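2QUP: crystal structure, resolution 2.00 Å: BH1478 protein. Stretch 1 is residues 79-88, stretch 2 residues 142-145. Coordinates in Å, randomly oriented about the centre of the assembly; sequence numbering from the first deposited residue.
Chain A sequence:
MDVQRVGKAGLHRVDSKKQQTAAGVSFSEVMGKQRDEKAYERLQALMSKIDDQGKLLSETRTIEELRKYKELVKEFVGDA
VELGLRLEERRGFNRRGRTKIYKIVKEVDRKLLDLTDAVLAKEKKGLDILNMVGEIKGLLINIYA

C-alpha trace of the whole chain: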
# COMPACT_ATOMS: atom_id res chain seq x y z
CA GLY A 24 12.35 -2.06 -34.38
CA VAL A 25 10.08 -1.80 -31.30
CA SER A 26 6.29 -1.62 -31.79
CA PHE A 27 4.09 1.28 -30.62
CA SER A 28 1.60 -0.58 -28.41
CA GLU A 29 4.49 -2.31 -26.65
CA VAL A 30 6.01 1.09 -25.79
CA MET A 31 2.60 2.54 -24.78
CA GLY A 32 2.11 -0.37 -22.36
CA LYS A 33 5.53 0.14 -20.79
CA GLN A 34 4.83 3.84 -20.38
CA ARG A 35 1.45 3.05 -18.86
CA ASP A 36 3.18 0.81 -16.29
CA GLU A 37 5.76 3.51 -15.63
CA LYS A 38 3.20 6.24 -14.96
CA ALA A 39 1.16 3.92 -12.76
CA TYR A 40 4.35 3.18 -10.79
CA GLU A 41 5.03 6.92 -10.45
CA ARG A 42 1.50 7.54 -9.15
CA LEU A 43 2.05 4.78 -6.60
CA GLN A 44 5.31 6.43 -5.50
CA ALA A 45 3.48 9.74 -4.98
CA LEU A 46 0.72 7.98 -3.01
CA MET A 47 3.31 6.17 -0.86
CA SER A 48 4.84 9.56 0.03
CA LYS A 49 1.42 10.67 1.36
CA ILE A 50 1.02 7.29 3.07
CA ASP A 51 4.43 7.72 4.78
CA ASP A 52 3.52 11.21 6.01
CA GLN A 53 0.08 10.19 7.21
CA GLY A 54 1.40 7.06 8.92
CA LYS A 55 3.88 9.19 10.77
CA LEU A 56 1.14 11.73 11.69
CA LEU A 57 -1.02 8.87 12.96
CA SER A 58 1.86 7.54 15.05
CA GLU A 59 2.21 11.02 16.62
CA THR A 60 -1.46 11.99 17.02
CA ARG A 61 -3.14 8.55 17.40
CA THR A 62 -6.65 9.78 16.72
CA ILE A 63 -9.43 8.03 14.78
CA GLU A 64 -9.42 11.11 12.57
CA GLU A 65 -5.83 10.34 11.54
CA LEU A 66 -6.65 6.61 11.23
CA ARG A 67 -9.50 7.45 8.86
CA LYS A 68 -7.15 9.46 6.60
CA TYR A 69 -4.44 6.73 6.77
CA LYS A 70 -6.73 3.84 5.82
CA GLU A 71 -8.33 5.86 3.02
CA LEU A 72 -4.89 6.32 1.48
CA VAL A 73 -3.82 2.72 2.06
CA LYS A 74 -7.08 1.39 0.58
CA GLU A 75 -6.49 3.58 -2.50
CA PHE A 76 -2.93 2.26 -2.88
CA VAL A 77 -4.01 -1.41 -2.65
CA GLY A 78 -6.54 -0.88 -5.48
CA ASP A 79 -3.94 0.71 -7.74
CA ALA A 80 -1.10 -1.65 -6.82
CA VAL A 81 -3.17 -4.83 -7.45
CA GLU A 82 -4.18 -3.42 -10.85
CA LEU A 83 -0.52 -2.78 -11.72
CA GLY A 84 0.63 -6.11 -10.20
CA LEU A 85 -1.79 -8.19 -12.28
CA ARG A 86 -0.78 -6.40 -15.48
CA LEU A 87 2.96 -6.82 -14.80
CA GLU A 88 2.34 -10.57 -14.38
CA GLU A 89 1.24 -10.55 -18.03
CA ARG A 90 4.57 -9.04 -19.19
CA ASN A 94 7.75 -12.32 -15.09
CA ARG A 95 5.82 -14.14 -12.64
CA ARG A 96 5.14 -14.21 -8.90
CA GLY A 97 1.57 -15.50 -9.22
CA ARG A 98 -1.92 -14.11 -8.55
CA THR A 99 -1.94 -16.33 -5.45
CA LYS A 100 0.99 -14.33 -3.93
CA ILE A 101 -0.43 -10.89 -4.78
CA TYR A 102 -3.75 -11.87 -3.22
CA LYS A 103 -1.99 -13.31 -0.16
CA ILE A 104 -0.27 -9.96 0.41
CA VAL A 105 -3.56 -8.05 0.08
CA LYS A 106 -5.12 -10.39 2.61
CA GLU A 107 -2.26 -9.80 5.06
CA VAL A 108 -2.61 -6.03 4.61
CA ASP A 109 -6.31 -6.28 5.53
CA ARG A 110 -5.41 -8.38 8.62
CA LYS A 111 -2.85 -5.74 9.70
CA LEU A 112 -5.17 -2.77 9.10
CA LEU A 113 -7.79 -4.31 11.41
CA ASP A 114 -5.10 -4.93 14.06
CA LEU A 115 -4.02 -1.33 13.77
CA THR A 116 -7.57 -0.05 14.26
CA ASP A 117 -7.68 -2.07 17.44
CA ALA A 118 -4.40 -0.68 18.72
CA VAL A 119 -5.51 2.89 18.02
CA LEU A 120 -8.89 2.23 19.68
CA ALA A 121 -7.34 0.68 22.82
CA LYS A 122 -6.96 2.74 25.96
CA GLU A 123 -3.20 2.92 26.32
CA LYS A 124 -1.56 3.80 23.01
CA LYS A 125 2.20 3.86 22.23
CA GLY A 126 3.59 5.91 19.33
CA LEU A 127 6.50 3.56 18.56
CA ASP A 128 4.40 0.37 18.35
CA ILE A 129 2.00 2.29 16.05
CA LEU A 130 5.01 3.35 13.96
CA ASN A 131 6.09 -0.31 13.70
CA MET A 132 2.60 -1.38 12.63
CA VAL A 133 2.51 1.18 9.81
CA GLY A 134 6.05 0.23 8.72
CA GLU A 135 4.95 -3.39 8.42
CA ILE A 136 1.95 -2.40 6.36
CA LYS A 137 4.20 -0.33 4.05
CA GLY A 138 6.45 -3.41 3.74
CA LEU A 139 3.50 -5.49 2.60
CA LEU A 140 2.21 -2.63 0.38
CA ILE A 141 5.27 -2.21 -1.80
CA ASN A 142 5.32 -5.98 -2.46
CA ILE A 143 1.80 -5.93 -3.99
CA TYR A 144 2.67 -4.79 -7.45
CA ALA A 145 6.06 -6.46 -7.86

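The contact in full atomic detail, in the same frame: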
# COMPACT_ATOMS: atom_id res chain seq x y z
N ASP A 79 -4.80 0.36 -6.61
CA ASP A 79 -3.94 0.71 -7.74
C ASP A 79 -2.75 -0.22 -7.91
O ASP A 79 -2.31 -0.46 -9.02
CB ASP A 79 -3.45 2.15 -7.62
CG ASP A 79 -4.55 3.16 -7.89
OD1 ASP A 79 -4.35 4.34 -7.55
OD2 ASP A 79 -5.61 2.79 -8.44
N ALA A 80 -2.22 -0.72 -6.79
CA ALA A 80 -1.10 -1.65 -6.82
C ALA A 80 -1.47 -3.05 -7.32
O ALA A 80 -0.69 -3.65 -8.06
CB ALA A 80 -0.45 -1.74 -5.46
N VAL A 81 -2.63 -3.56 -6.91
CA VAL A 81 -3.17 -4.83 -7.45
C VAL A 81 -3.37 -4.74 -8.96
O VAL A 81 -2.99 -5.65 -9.69
CB VAL A 81 -4.50 -5.29 -6.78
CG1 VAL A 81 -5.01 -6.60 -7.41
CG2 VAL A 81 -4.31 -5.53 -5.31
N GLU A 82 -3.95 -3.64 -9.42
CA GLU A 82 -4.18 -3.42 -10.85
C GLU A 82 -2.89 -3.42 -11.64
O GLU A 82 -2.81 -4.08 -12.68
CB GLU A 82 -4.95 -2.13 -11.08
CG GLU A 82 -5.63 -2.07 -12.43
CD GLU A 82 -5.93 -0.66 -12.87
OE1 GLU A 82 -6.50 -0.49 -13.97
OE2 GLU A 82 -5.60 0.29 -12.12
N LEU A 83 -1.87 -2.70 -11.15
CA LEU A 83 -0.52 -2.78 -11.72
C LEU A 83 0.13 -4.16 -11.62
O LEU A 83 0.64 -4.67 -12.62
CB LEU A 83 0.39 -1.70 -11.12
CG LEU A 83 1.80 -1.58 -11.71
CD1 LEU A 83 1.76 -1.22 -13.21
CD2 LEU A 83 2.65 -0.59 -10.93
N GLY A 84 0.13 -4.75 -10.42
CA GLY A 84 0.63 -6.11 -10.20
C GLY A 84 0.15 -7.19 -11.17
O GLY A 84 0.95 -7.95 -11.70
N LEU A 85 -1.17 -7.22 -11.38
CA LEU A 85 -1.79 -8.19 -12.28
C LEU A 85 -1.43 -7.94 -13.73
O LEU A 85 -1.36 -8.90 -14.51
CB LEU A 85 -3.32 -8.20 -12.11
CG LEU A 85 -3.95 -8.64 -10.77
CD1 LEU A 85 -5.44 -8.42 -10.82
CD2 LEU A 85 -3.63 -10.10 -10.42
N ARG A 86 -1.21 -6.69 -14.11
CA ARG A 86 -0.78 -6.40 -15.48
C ARG A 86 0.69 -6.78 -15.71
O ARG A 86 1.02 -7.37 -16.75
CB ARG A 86 -1.00 -4.94 -15.84
CG ARG A 86 -1.25 -4.70 -17.32
CD ARG A 86 -1.82 -3.31 -17.58
NE ARG A 86 -0.96 -2.22 -17.09
CZ ARG A 86 -1.28 -1.39 -16.10
NH1 ARG A 86 -2.45 -1.52 -15.47
NH2 ARG A 86 -0.44 -0.44 -15.73
N LEU A 87 1.54 -6.47 -14.74
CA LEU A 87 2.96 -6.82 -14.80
C LEU A 87 3.21 -8.31 -14.88
O LEU A 87 4.21 -8.73 -15.46
CB LEU A 87 3.71 -6.27 -13.60
CG LEU A 87 3.96 -4.77 -13.49
CD1 LEU A 87 4.88 -4.50 -12.30
CD2 LEU A 87 4.53 -4.20 -14.78
N GLU A 88 2.31 -9.10 -14.28
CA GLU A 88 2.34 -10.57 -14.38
C GLU A 88 2.24 -11.03 -15.83
O GLU A 88 2.91 -11.98 -16.23
CB GLU A 88 1.21 -11.21 -13.57
CG GLU A 88 1.37 -11.18 -12.05
CD GLU A 88 2.39 -12.16 -11.49
OE1 GLU A 88 2.18 -13.39 -11.61
OE2 GLU A 88 3.40 -11.70 -10.89
N ASN A 142 5.24 -4.66 -1.84
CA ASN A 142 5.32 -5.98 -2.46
C ASN A 142 4.10 -6.39 -3.29
O ASN A 142 4.12 -7.45 -3.90
CB ASN A 142 5.51 -7.04 -1.40
CG ASN A 142 6.82 -6.91 -0.67
OD1 ASN A 142 7.80 -6.39 -1.20
ND2 ASN A 142 6.84 -7.39 0.56
N ILE A 143 3.04 -5.57 -3.29
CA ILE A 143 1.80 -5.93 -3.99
C ILE A 143 2.08 -6.01 -5.46
O ILE A 143 1.79 -7.02 -6.10
CB ILE A 143 0.59 -4.96 -3.70
CG1 ILE A 143 0.02 -5.21 -2.30
CG2 ILE A 143 -0.56 -5.29 -4.65
CD1 ILE A 143 -0.84 -4.07 -1.74
N TYR A 144 2.66 -4.94 -6.01
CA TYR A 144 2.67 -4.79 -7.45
C TYR A 144 3.79 -5.62 -8.07
O TYR A 144 3.59 -6.27 -9.10
CB TYR A 144 2.75 -3.32 -7.87
CG TYR A 144 3.93 -2.57 -7.32
CD1 TYR A 144 5.16 -2.58 -7.98
CD2 TYR A 144 3.83 -1.86 -6.12
CE1 TYR A 144 6.25 -1.92 -7.48
CE2 TYR A 144 4.93 -1.18 -5.61
CZ TYR A 144 6.13 -1.22 -6.30
OH TYR A 144 7.23 -0.56 -5.81
N ALA A 145 4.94 -5.65 -7.41
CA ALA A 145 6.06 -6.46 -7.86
C ALA A 145 7.02 -6.60 -6.71
O ALA A 145 7.02 -5.77 -5.81
CB ALA A 145 6.74 -5.82 -9.05
OXT ALA A 145 7.80 -7.55 -6.68
O HOH W 1 4.18 -9.10 -10.23

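The backbones of the two stretches come almost into direct contact at Gly-84, whose CA lies 3.7 Å from the CA of Tyr-144 and only 3.2 Å from the carbonyl oxygen, O, of the same residue. So close an approach depends on the absence of a side chain. A CB built in ideal geometry on Gly-84 would point toward the chain terminus and fall 3.1 Å from Ile-143 O and 3.3 Å from Tyr-144 CA, both tight distances.

No direct hydrogen bond joins the stretches. Within the helix the amides of residues 83 to 88 bond to carbonyls four residues earlier, the bond from Arg-86 N being weak, including Gly-84 N to Ala-80 O at 2.7 Å and Glu-88 N to Gly-84 O at 3.1 Å. The direct polar approaches between the stretches are two CA-H...O contacts, in which a weakly acidic CA-H group faces a carbonyl oxygen. Gly-84 CA approaches Tyr-144 O with an angle of 136° at the hydrogen, and a second CA-H...O contact runs the other way, from Tyr-144 CA to Ala-80 O at 3.6 Å and 127°. Ala-80 O thus accepts the helical bond from Gly-84 while also facing the terminal segment.

Apolar side chains fill the space around this backbone contact. One helical turn before Gly-84, Ala-80 points toward Ile-143, and its CB packs 3.6 Å from Ile-143 CG2. Ile-143 CG2 also lies 3.8 Å from Val-81 CG2, although the CA-to-CB bond of Val-81 points away from the terminal segment. The small side chain of Ala-80 also lies at the edge of the Tyr-144 ring, near its plane. Leu-83 covers the base of this tyrosine, its CD2 4.1 Å from Tyr-144 CB, and meets the ring obliquely. Tyr-144 adopts the p rotamer, and the end of its side chain leads away from the helix; even so, this residue has the largest area covered in the contact, 90 Å² of a total of 307 Å² summed over both sides.

Farther along the helix, Leu-87 points toward the chain end, and its CD1 meets Ala-145 CB at 4.0 Å, a modest apolar contact to the methyl of the C-terminal residue. Glu-88 makes no direct contact, but a water links it to the terminal segment. The CA-to-CB bond of Glu-88 points sideways, and the end of the side chain comes nearer, allowing the water to donate to Glu-88 OE2 at 2.8 Å and to Tyr-144 O at 3.1 Å. Tyr-144 O therefore receives both this water and the CA-H of Gly-84.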